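Local structure of putative hemoglobin-like oxygen-binding protein (Pseudoalteromonas haloplanktis, 4UUR) at residues R40-A51 / D107-T116. The protein probably binds oxygen at its heme iron as a cold-adapted group II truncated hemoglobin of an Antarctic marine bacterium. Residues are numbered along the deposited sequence; the frame is centred on the assembly and turned at random.
Sequences RFYDIMATDEYA and DQWMYCMNKT. With HEM (protoporphyrin IX containing Fe), chain C.
On the distal side of the heme, where water 1 sits on the iron opposite the axial His-96, the 40-45 end of helix 31-45 crosses residues 107-116 of helix 103-120, their axes at 124°, and the Phe-41 and Trp-109 rings meet across the crossing. Phe-41 is a knob in the hole formed by Trp-109, Cys-112, Met-113 and Thr-116. A chi1 of 179°, which sets CG of Phe-41 opposite the backbone N, turns the ring edge onto the indole face, CZ 3.4 Å from Trp-109 CE2, while Met-113 CE lies over one Phe-41 face. The other indole face rests on the porphyrin, Trp-109 NE1 being 3.3 Å from HEM C4B, and in the indole plane Trp-109 NE1 donates a 3.0 Å hydrogen bond to water 1 O. An alanine in place of Trp-109 would probably leave this iron-bound water without its N-H donor and open a gap between Phe-41 and the heme. Cys-112 SG lodges among Met-45, Ala-51 and Ile-44. Farther out, Tyr-50 turns its CD2 edge onto a face of Tyr-111, planes 77° apart, and Gln-108 CG packs over the Tyr-50 ring; the Gln-108 amide oxygen accepts from Leu-54 N. Tyr-111 OH closes this end with a 2.5 Å hydrogen bond to the syn side of Asp-48 OD2, somewhat out of the carboxylate plane. Such a helix crossing, its tryptophan bonded to the distal ligand, is characteristic of the group II truncated globin heme pocket.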
ATOM      1  N   ARG A  40       5.947   4.546   6.088  1.00 25.26           N
ATOM      2  CA  ARG A  40       7.216   3.923   5.696  1.00 25.70           C
ATOM      3  C   ARG A  40       7.237   3.640   4.187  1.00 25.81           C
ATOM      4  O   ARG A  40       8.252   3.850   3.526  1.00 25.75           O
ATOM      5  CB  ARG A  40       7.357   2.602   6.412  1.00 28.36           C
ATOM      6  CG  ARG A  40       8.562   1.744   5.994  1.00 31.79           C
ATOM      7  CD  ARG A  40       9.844   2.195   6.639  1.00 29.56           C
ATOM      8  NE  ARG A  40       9.834   1.823   8.044  1.00 29.08           N
ATOM      9  CZ  ARG A  40      10.813   2.079   8.904  1.00 29.88           C
ATOM     10  NH1 ARG A  40      11.914   2.738   8.561  1.00 32.54           N
ATOM     11  NH2 ARG A  40      10.695   1.649  10.129  1.00 30.47           N
ATOM     12  N   PHE A  41       6.114   3.157   3.661  1.00 24.66           N
ATOM     13  CA  PHE A  41       5.946   2.873   2.233  1.00 25.98           C
ATOM     14  C   PHE A  41       6.306   4.091   1.380  1.00 25.84           C
ATOM     15  O   PHE A  41       7.129   3.994   0.483  1.00 27.40           O
ATOM     16  CB  PHE A  41       4.484   2.434   1.946  1.00 25.44           C
ATOM     17  CG  PHE A  41       4.205   2.148   0.497  1.00 27.75           C
ATOM     18  CD1 PHE A  41       4.817   1.093  -0.156  1.00 29.36           C
ATOM     19  CD2 PHE A  41       3.375   2.956  -0.225  1.00 32.03           C
ATOM     20  CE1 PHE A  41       4.583   0.854  -1.492  1.00 29.16           C
ATOM     21  CE2 PHE A  41       3.112   2.701  -1.548  1.00 30.98           C
ATOM     22  CZ  PHE A  41       3.702   1.639  -2.177  1.00 30.02           C
ATOM     23  N   TYR A  42       5.696   5.235   1.679  1.00 24.32           N
ATOM     24  CA  TYR A  42       5.936   6.456   0.917  1.00 24.41           C
ATOM     25  C   TYR A  42       7.303   7.037   1.239  1.00 25.51           C
ATOM     26  O   TYR A  42       7.945   7.652   0.390  1.00 26.19           O
ATOM     27  CB  TYR A  42       4.793   7.460   1.213  1.00 24.77           C
ATOM     28  CG  TYR A  42       3.484   7.023   0.533  1.00 24.04           C
ATOM     29  CD1 TYR A  42       3.407   6.938  -0.855  1.00 22.84           C
ATOM     30  CD2 TYR A  42       2.383   6.659   1.261  1.00 25.17           C
ATOM     31  CE1 TYR A  42       2.262   6.475  -1.500  1.00 25.71           C
ATOM     32  CE2 TYR A  42       1.205   6.242   0.639  1.00 26.94           C
ATOM     33  CZ  TYR A  42       1.148   6.143  -0.760  1.00 28.40           C
ATOM     34  OH  TYR A  42       0.009   5.706  -1.421  1.00 30.64           O
ATOM     35  N   ASP A  43       7.766   6.846   2.464  1.00 24.14           N
ATOM     36  CA  ASP A  43       9.080   7.332   2.833  1.00 26.27           C
ATOM     37  C   ASP A  43      10.163   6.721   1.970  1.00 27.67           C
ATOM     38  O   ASP A  43      11.086   7.408   1.525  1.00 31.53           O
ATOM     39  CB  ASP A  43       9.320   7.035   4.297  1.00 29.01           C
ATOM     40  CG  ASP A  43       8.733   8.128   5.218  1.00 29.35           C
ATOM     41  OD1 ASP A  43       8.216   9.157   4.708  1.00 26.30           O
ATOM     42  OD2 ASP A  43       8.837   7.956   6.439  1.00 30.08           O
ATOM     43  N   ILE A  44      10.007   5.428   1.703  1.00 27.51           N
ATOM     44  CA  ILE A  44      10.936   4.661   0.899  1.00 28.32           C
ATOM     45  C   ILE A  44      10.735   4.972  -0.579  1.00 29.92           C
ATOM     46  O   ILE A  44      11.721   5.158  -1.312  1.00 30.91           O
ATOM     47  CB  ILE A  44      10.741   3.164   1.146  1.00 28.03           C
ATOM     48  CG1 ILE A  44      11.297   2.805   2.529  1.00 26.46           C
ATOM     49  CG2 ILE A  44      11.362   2.323   0.037  1.00 27.06           C
ATOM     50  CD1 ILE A  44      10.868   1.446   3.015  1.00 26.14           C
ATOM     51  N   MET A  45       9.467   5.036  -1.010  1.00 28.87           N
ATOM     52  CA  MET A  45       9.157   5.330  -2.389  1.00 29.72           C
ATOM     53  C   MET A  45       9.792   6.635  -2.831  1.00 32.62           C
ATOM     54  O   MET A  45      10.248   6.743  -3.982  1.00 32.46           O
ATOM     55  CB  MET A  45       7.644   5.460  -2.602  1.00 32.31           C
ATOM     56  CG  MET A  45       7.233   5.812  -4.043  1.00 31.31           C
ATOM     57  SD  MET A  45       5.496   6.221  -4.231  1.00 33.09           S
ATOM     58  CE  MET A  45       4.671   4.686  -3.771  1.00 32.95           C
ATOM     59  N   ALA A  46       9.756   7.625  -1.930  1.00 31.62           N
ATOM     60  CA  ALA A  46      10.167   8.994  -2.229  1.00 32.80           C
ATOM     61  C   ALA A  46      11.696   9.206  -2.336  1.00 32.01           C
ATOM     62  O   ALA A  46      12.162  10.280  -2.729  1.00 32.81           O
ATOM     63  CB  ALA A  46       9.572   9.966  -1.203  1.00 29.08           C
ATOM     64  N   THR A  47      12.475   8.201  -2.007  1.00 32.93           N
ATOM     65  CA  THR A  47      13.898   8.368  -2.031  1.00 35.14           C
ATOM     66  C   THR A  47      14.660   7.272  -2.692  1.00 34.60           C
ATOM     67  O   THR A  47      15.835   7.379  -2.851  1.00 34.22           O
ATOM     68  CB  THR A  47      14.414   8.505  -0.605  1.00 37.69           C
ATOM     69  OG1 THR A  47      13.968   7.382   0.198  1.00 39.93           O
ATOM     70  CG2 THR A  47      13.926   9.855  -0.031  1.00 39.38           C
ATOM     71  N   ASP A  48      14.006   6.183  -3.023  1.00 41.32           N
ATOM     72  CA  ASP A  48      14.744   5.048  -3.492  1.00 44.45           C
ATOM     73  C   ASP A  48      14.756   5.175  -4.997  1.00 42.53           C
ATOM     74  O   ASP A  48      13.741   5.565  -5.595  1.00 40.98           O
ATOM     75  CB  ASP A  48      14.102   3.755  -3.047  1.00 45.68           C
ATOM     76  CG  ASP A  48      14.791   2.546  -3.619  1.00 46.57           C
ATOM     77  OD1 ASP A  48      14.703   2.326  -4.851  1.00 51.21           O
ATOM     78  OD2 ASP A  48      15.382   1.788  -2.824  1.00 47.50           O
ATOM     79  N   GLU A  49      15.897   4.838  -5.594  1.00 43.26           N
ATOM     80  CA  GLU A  49      16.150   5.150  -7.007  1.00 47.87           C
ATOM     81  C   GLU A  49      15.263   4.317  -7.871  1.00 38.47           C
ATOM     82  O   GLU A  49      14.508   4.829  -8.673  1.00 42.74           O
ATOM     83  CB  GLU A  49      17.623   4.940  -7.399  1.00 57.38           C
ATOM     84  CG  GLU A  49      17.887   5.328  -8.852  1.00 69.96           C
ATOM     85  CD  GLU A  49      19.144   4.729  -9.459  1.00 76.94           C
ATOM     86  OE1 GLU A  49      19.791   3.858  -8.817  1.00 85.69           O
ATOM     87  OE2 GLU A  49      19.469   5.140 -10.604  1.00 79.43           O
ATOM     88  N   TYR A  50      15.308   3.017  -7.691  1.00 35.44           N
ATOM     89  CA  TYR A  50      14.480   2.160  -8.515  1.00 35.57           C
ATOM     90  C   TYR A  50      12.988   2.525  -8.579  1.00 35.08           C
ATOM     91  O   TYR A  50      12.307   2.047  -9.468  1.00 32.29           O
ATOM     92  CB  TYR A  50      14.632   0.744  -8.041  1.00 37.14           C
ATOM     93  CG  TYR A  50      13.704  -0.268  -8.684  1.00 39.26           C
ATOM     94  CD1 TYR A  50      13.772  -0.584 -10.049  1.00 38.67           C
ATOM     95  CD2 TYR A  50      12.779  -0.958  -7.898  1.00 37.88           C
ATOM     96  CE1 TYR A  50      12.895  -1.543 -10.601  1.00 39.63           C
ATOM     97  CE2 TYR A  50      11.921  -1.912  -8.435  1.00 38.27           C
ATOM     98  CZ  TYR A  50      11.979  -2.215  -9.771  1.00 36.60           C
ATOM     99  OH  TYR A  50      11.092  -3.188 -10.217  1.00 38.31           O
ATOM    100  N   ALA A  51      12.465   3.298  -7.609  1.00 36.48           N
ATOM    101  CA  ALA A  51      11.035   3.644  -7.592  1.00 37.56           C
ATOM    102  C   ALA A  51      10.733   5.102  -8.006  1.00 36.88           C
ATOM    103  O   ALA A  51       9.544   5.529  -7.987  1.00 32.94           O
ATOM    104  CB  ALA A  51      10.423   3.357  -6.217  1.00 37.18           C
ATOM    105  N   ASP A 107       6.127  -3.841 -10.066  1.00 34.57           N
ATOM    106  CA  ASP A 107       7.286  -4.370  -9.353  1.00 36.26           C
ATOM    107  C   ASP A 107       7.925  -3.327  -8.448  1.00 36.09           C
ATOM    108  O   ASP A 107       8.360  -3.665  -7.358  1.00 33.24           O
ATOM    109  CB  ASP A 107       8.337  -4.898 -10.338  1.00 36.07           C
ATOM    110  CG  ASP A 107       7.883  -6.149 -11.075  1.00 36.68           C
ATOM    111  OD1 ASP A 107       7.058  -6.934 -10.580  1.00 40.78           O
ATOM    112  OD2 ASP A 107       8.387  -6.347 -12.187  1.00 49.59           O
ATOM    113  N   GLN A 108       8.013  -2.082  -8.934  1.00 34.33           N
ATOM    114  CA  GLN A 108       8.403  -0.937  -8.114  1.00 33.55           C
ATOM    115  C   GLN A 108       7.526  -0.740  -6.864  1.00 31.40           C
ATOM    116  O   GLN A 108       8.059  -0.412  -5.793  1.00 31.35           O
ATOM    117  CB  GLN A 108       8.341   0.342  -8.923  1.00 35.15           C
ATOM    118  CG  GLN A 108       9.505   0.484  -9.880  1.00 36.90           C
ATOM    119  CD  GLN A 108       9.339   1.670 -10.796  1.00 36.39           C
ATOM    120  OE1 GLN A 108       9.199   2.790 -10.349  1.00 42.95           O
ATOM    121  NE2 GLN A 108       9.335   1.422 -12.080  1.00 37.85           N
ATOM    122  N   TRP A 109       6.208  -0.881  -7.029  1.00 28.21           N
ATOM    123  CA  TRP A 109       5.255  -0.785  -5.925  1.00 25.41           C
ATOM    124  C   TRP A 109       5.497  -1.921  -4.947  1.00 27.71           C
ATOM    125  O   TRP A 109       5.532  -1.687  -3.725  1.00 27.30           O
ATOM    126  CB  TRP A 109       3.830  -0.906  -6.433  1.00 25.57           C
ATOM    127  CG  TRP A 109       2.805  -0.329  -5.545  1.00 26.49           C
ATOM    128  CD1 TRP A 109       2.216   0.900  -5.671  1.00 28.66           C
ATOM    129  CD2 TRP A 109       2.240  -0.922  -4.381  1.00 26.58           C
ATOM    130  NE1 TRP A 109       1.290   1.090  -4.679  1.00 29.01           N
ATOM    131  CE2 TRP A 109       1.283  -0.021  -3.873  1.00 29.00           C
ATOM    132  CE3 TRP A 109       2.406  -2.141  -3.740  1.00 27.69           C
ATOM    133  CZ2 TRP A 109       0.532  -0.297  -2.724  1.00 27.35           C
ATOM    134  CZ3 TRP A 109       1.622  -2.407  -2.596  1.00 27.43           C
ATOM    135  CH2 TRP A 109       0.734  -1.506  -2.113  1.00 26.11           C
ATOM    136  N   MET A 110       5.635  -3.156  -5.455  1.00 28.12           N
ATOM    137  CA  MET A 110       5.940  -4.289  -4.557  1.00 30.42           C
ATOM    138  C   MET A 110       7.289  -4.213  -3.838  1.00 31.00           C
ATOM    139  O   MET A 110       7.387  -4.494  -2.649  1.00 37.57           O
ATOM    140  CB  MET A 110       5.784  -5.616  -5.256  1.00 32.20           C
ATOM    141  CG  MET A 110       4.328  -6.014  -5.386  1.00 33.19           C
ATOM    142  SD  MET A 110       3.360  -5.871  -3.860  1.00 35.82           S
ATOM    143  CE  MET A 110       4.159  -7.171  -2.908  1.00 38.87           C
ATOM    144  N   TYR A 111       8.314  -3.798  -4.550  1.00 31.46           N
ATOM    145  CA  TYR A 111       9.632  -3.577  -3.978  1.00 31.26           C
ATOM    146  C   TYR A 111       9.558  -2.653  -2.758  1.00 32.41           C
ATOM    147  O   TYR A 111      10.105  -2.962  -1.713  1.00 33.16           O
ATOM    148  CB  TYR A 111      10.533  -3.019  -5.085  1.00 30.59           C
ATOM    149  CG  TYR A 111      11.814  -2.416  -4.619  1.00 31.47           C
ATOM    150  CD1 TYR A 111      11.865  -1.090  -4.253  1.00 32.84           C
ATOM    151  CD2 TYR A 111      12.993  -3.170  -4.574  1.00 32.27           C
ATOM    152  CE1 TYR A 111      13.050  -0.509  -3.822  1.00 36.18           C
ATOM    153  CE2 TYR A 111      14.192  -2.600  -4.161  1.00 34.49           C
ATOM    154  CZ  TYR A 111      14.212  -1.274  -3.801  1.00 36.28           C
ATOM    155  OH  TYR A 111      15.364  -0.691  -3.370  1.00 41.68           O
ATOM    156  N   CYS A 112       8.863  -1.522  -2.893  1.00 31.33           N
ATOM    157  CA  CYS A 112       8.629  -0.631  -1.767  1.00 28.53           C
ATOM    158  C   CYS A 112       7.844  -1.317  -0.658  1.00 28.18           C
ATOM    159  O   CYS A 112       8.187  -1.154   0.513  1.00 24.72           O
ATOM    160  CB  CYS A 112       7.848   0.602  -2.210  1.00 27.45           C
ATOM    161  SG  CYS A 112       8.846   1.741  -3.165  1.00 30.99           S
ATOM    162  N   MET A 113       6.771  -2.042  -1.002  1.00 28.52           N
ATOM    163  CA  MET A 113       5.926  -2.642   0.070  1.00 31.07           C
ATOM    164  C   MET A 113       6.601  -3.877   0.764  1.00 29.85           C
ATOM    165  O   MET A 113       6.474  -4.078   1.990  1.00 27.07           O
ATOM    166  CB  MET A 113       4.538  -2.981  -0.458  1.00 32.02           C
ATOM    167  CG  MET A 113       3.628  -3.614   0.567  1.00 31.37           C
ATOM    168  SD  MET A 113       3.408  -2.510   1.966  1.00 34.62           S
ATOM    169  CE  MET A 113       2.233  -1.324   1.245  1.00 34.88           C
ATOM    170  N   ASN A 114       7.334  -4.678  -0.012  1.00 30.46           N
ATOM    171  CA  ASN A 114       8.266  -5.699   0.574  1.00 31.16           C
ATOM    172  C   ASN A 114       9.244  -5.115   1.605  1.00 28.29           C
ATOM    173  O   ASN A 114       9.342  -5.575   2.742  1.00 30.23           O
ATOM    174  CB  ASN A 114       9.043  -6.424  -0.536  1.00 29.43           C
ATOM    175  CG  ASN A 114       8.146  -7.334  -1.382  1.00 31.29           C
ATOM    176  OD1 ASN A 114       7.117  -7.829  -0.929  1.00 33.57           O
ATOM    177  ND2 ASN A 114       8.505  -7.503  -2.638  1.00 32.96           N
ATOM    178  N   LYS A 115       9.970  -4.097   1.210  1.00 27.42           N
ATOM    179  CA  LYS A 115      10.876  -3.438   2.138  1.00 28.64           C
ATOM    180  C   LYS A 115      10.183  -2.915   3.394  1.00 30.06           C
ATOM    181  O   LYS A 115      10.753  -2.995   4.513  1.00 27.62           O
ATOM    182  CB  LYS A 115      11.578  -2.294   1.438  1.00 32.42           C
ATOM    183  CG  LYS A 115      12.600  -2.772   0.413  1.00 32.57           C
ATOM    184  CD  LYS A 115      13.367  -1.602  -0.173  1.00 39.04           C
ATOM    185  CE  LYS A 115      14.810  -1.553   0.316  1.00 44.55           C
ATOM    186  NZ  LYS A 115      15.621  -2.490  -0.524  1.00 47.92           N
ATOM    187  N   THR A 116       8.969  -2.370   3.209  1.00 26.54           N
ATOM    188  CA  THR A 116       8.175  -1.854   4.297  1.00 25.55           C
ATOM    189  C   THR A 116       7.764  -2.978   5.263  1.00 25.92           C
ATOM    190  O   THR A 116       7.855  -2.833   6.485  1.00 26.34           O
ATOM    191  CB  THR A 116       6.890  -1.177   3.732  1.00 25.03           C
ATOM    192  OG1 THR A 116       7.271  -0.006   2.991  1.00 26.03           O
ATOM    193  CG2 THR A 116       5.879  -0.797   4.843  1.00 22.85           C
TER
HETATM  194  CHA HEM C 700      -3.855   5.799  -5.428  1.00 26.41           C
HETATM  195  CHB HEM C 700      -0.236   4.125  -8.221  1.00 23.80           C
HETATM  196  CHC HEM C 700      -1.140  -0.317  -6.481  1.00 25.84           C
HETATM  197  CHD HEM C 700      -3.949   1.604  -3.130  1.00 28.42           C
HETATM  198  C1A HEM C 700      -2.826   5.725  -6.348  1.00 26.76           C
HETATM  199  C2A HEM C 700      -2.331   6.805  -7.081  1.00 25.64           C
HETATM  200  C3A HEM C 700      -1.303   6.334  -7.842  1.00 26.37           C
HETATM  201  C4A HEM C 700      -1.158   4.947  -7.610  1.00 26.53           C
HETATM  202  CMA HEM C 700      -0.450   7.149  -8.807  1.00 27.86           C
HETATM  203  CAA HEM C 700      -2.815   8.241  -7.065  1.00 27.61           C
HETATM  204  CBA HEM C 700      -2.793   8.865  -5.671  1.00 35.54           C
HETATM  205  CGA HEM C 700      -2.526  10.355  -5.633  1.00 36.29           C
HETATM  206  O1A HEM C 700      -1.451  10.903  -5.953  1.00 38.57           O
HETATM  207  O2A HEM C 700      -3.442  11.069  -5.193  1.00 47.68           O
HETATM  208  C1B HEM C 700      -0.205   2.738  -8.007  1.00 25.44           C
HETATM  209  C2B HEM C 700       0.551   1.814  -8.791  1.00 26.36           C
HETATM  210  C3B HEM C 700       0.287   0.558  -8.308  1.00 27.60           C
HETATM  211  C4B HEM C 700      -0.696   0.757  -7.246  1.00 26.11           C
HETATM  212  CMB HEM C 700       1.507   2.235  -9.893  1.00 28.92           C
HETATM  213  CAB HEM C 700       0.687  -0.849  -8.629  1.00 31.21           C
HETATM  214  CBB HEM C 700       1.342  -1.145  -9.703  1.00 37.94           C
HETATM  215  C1C HEM C 700      -1.918  -0.203  -5.335  1.00 27.84           C
HETATM  216  C2C HEM C 700      -2.225  -1.224  -4.421  1.00 30.31           C
HETATM  217  C3C HEM C 700      -3.053  -0.658  -3.482  1.00 31.69           C
HETATM  218  C4C HEM C 700      -3.196   0.709  -3.816  1.00 30.69           C
HETATM  219  CMC HEM C 700      -1.755  -2.667  -4.538  1.00 33.11           C
HETATM  220  CAC HEM C 700      -3.663  -1.236  -2.264  1.00 39.33           C
HETATM  221  CBC HEM C 700      -3.334  -2.438  -1.805  1.00 41.60           C
HETATM  222  C1D HEM C 700      -4.150   2.876  -3.566  1.00 27.67           C
HETATM  223  C2D HEM C 700      -5.122   3.739  -2.900  1.00 28.09           C
HETATM  224  C3D HEM C 700      -5.089   4.890  -3.536  1.00 30.93           C
HETATM  225  C4D HEM C 700      -4.111   4.730  -4.600  1.00 28.38           C
HETATM  226  CMD HEM C 700      -6.025   3.439  -1.736  1.00 30.61           C
HETATM  227  CAD HEM C 700      -5.963   6.100  -3.255  1.00 35.44           C
HETATM  228  CBD HEM C 700      -7.127   5.990  -4.244  1.00 41.73           C
HETATM  229  CGD HEM C 700      -8.204   7.069  -4.081  1.00 51.80           C
HETATM  230  O1D HEM C 700      -8.059   8.042  -3.325  1.00 52.81           O
HETATM  231  O2D HEM C 700      -9.280   7.021  -4.709  1.00 54.82           O
HETATM  232  NA  HEM C 700      -2.060   4.595  -6.656  1.00 26.29           N
HETATM  233  NB  HEM C 700      -0.902   2.051  -7.124  1.00 26.02           N
HETATM  234  NC  HEM C 700      -2.484   0.942  -4.930  1.00 26.31           N
HETATM  235  ND  HEM C 700      -3.531   3.512  -4.536  1.00 27.03           N
HETATM  236 FE   HEM C 700      -2.294   2.817  -5.771  1.00 28.06          FE
HETATM  237  O   HOH W   1      -0.696   3.368  -4.374  1.00 23.31           O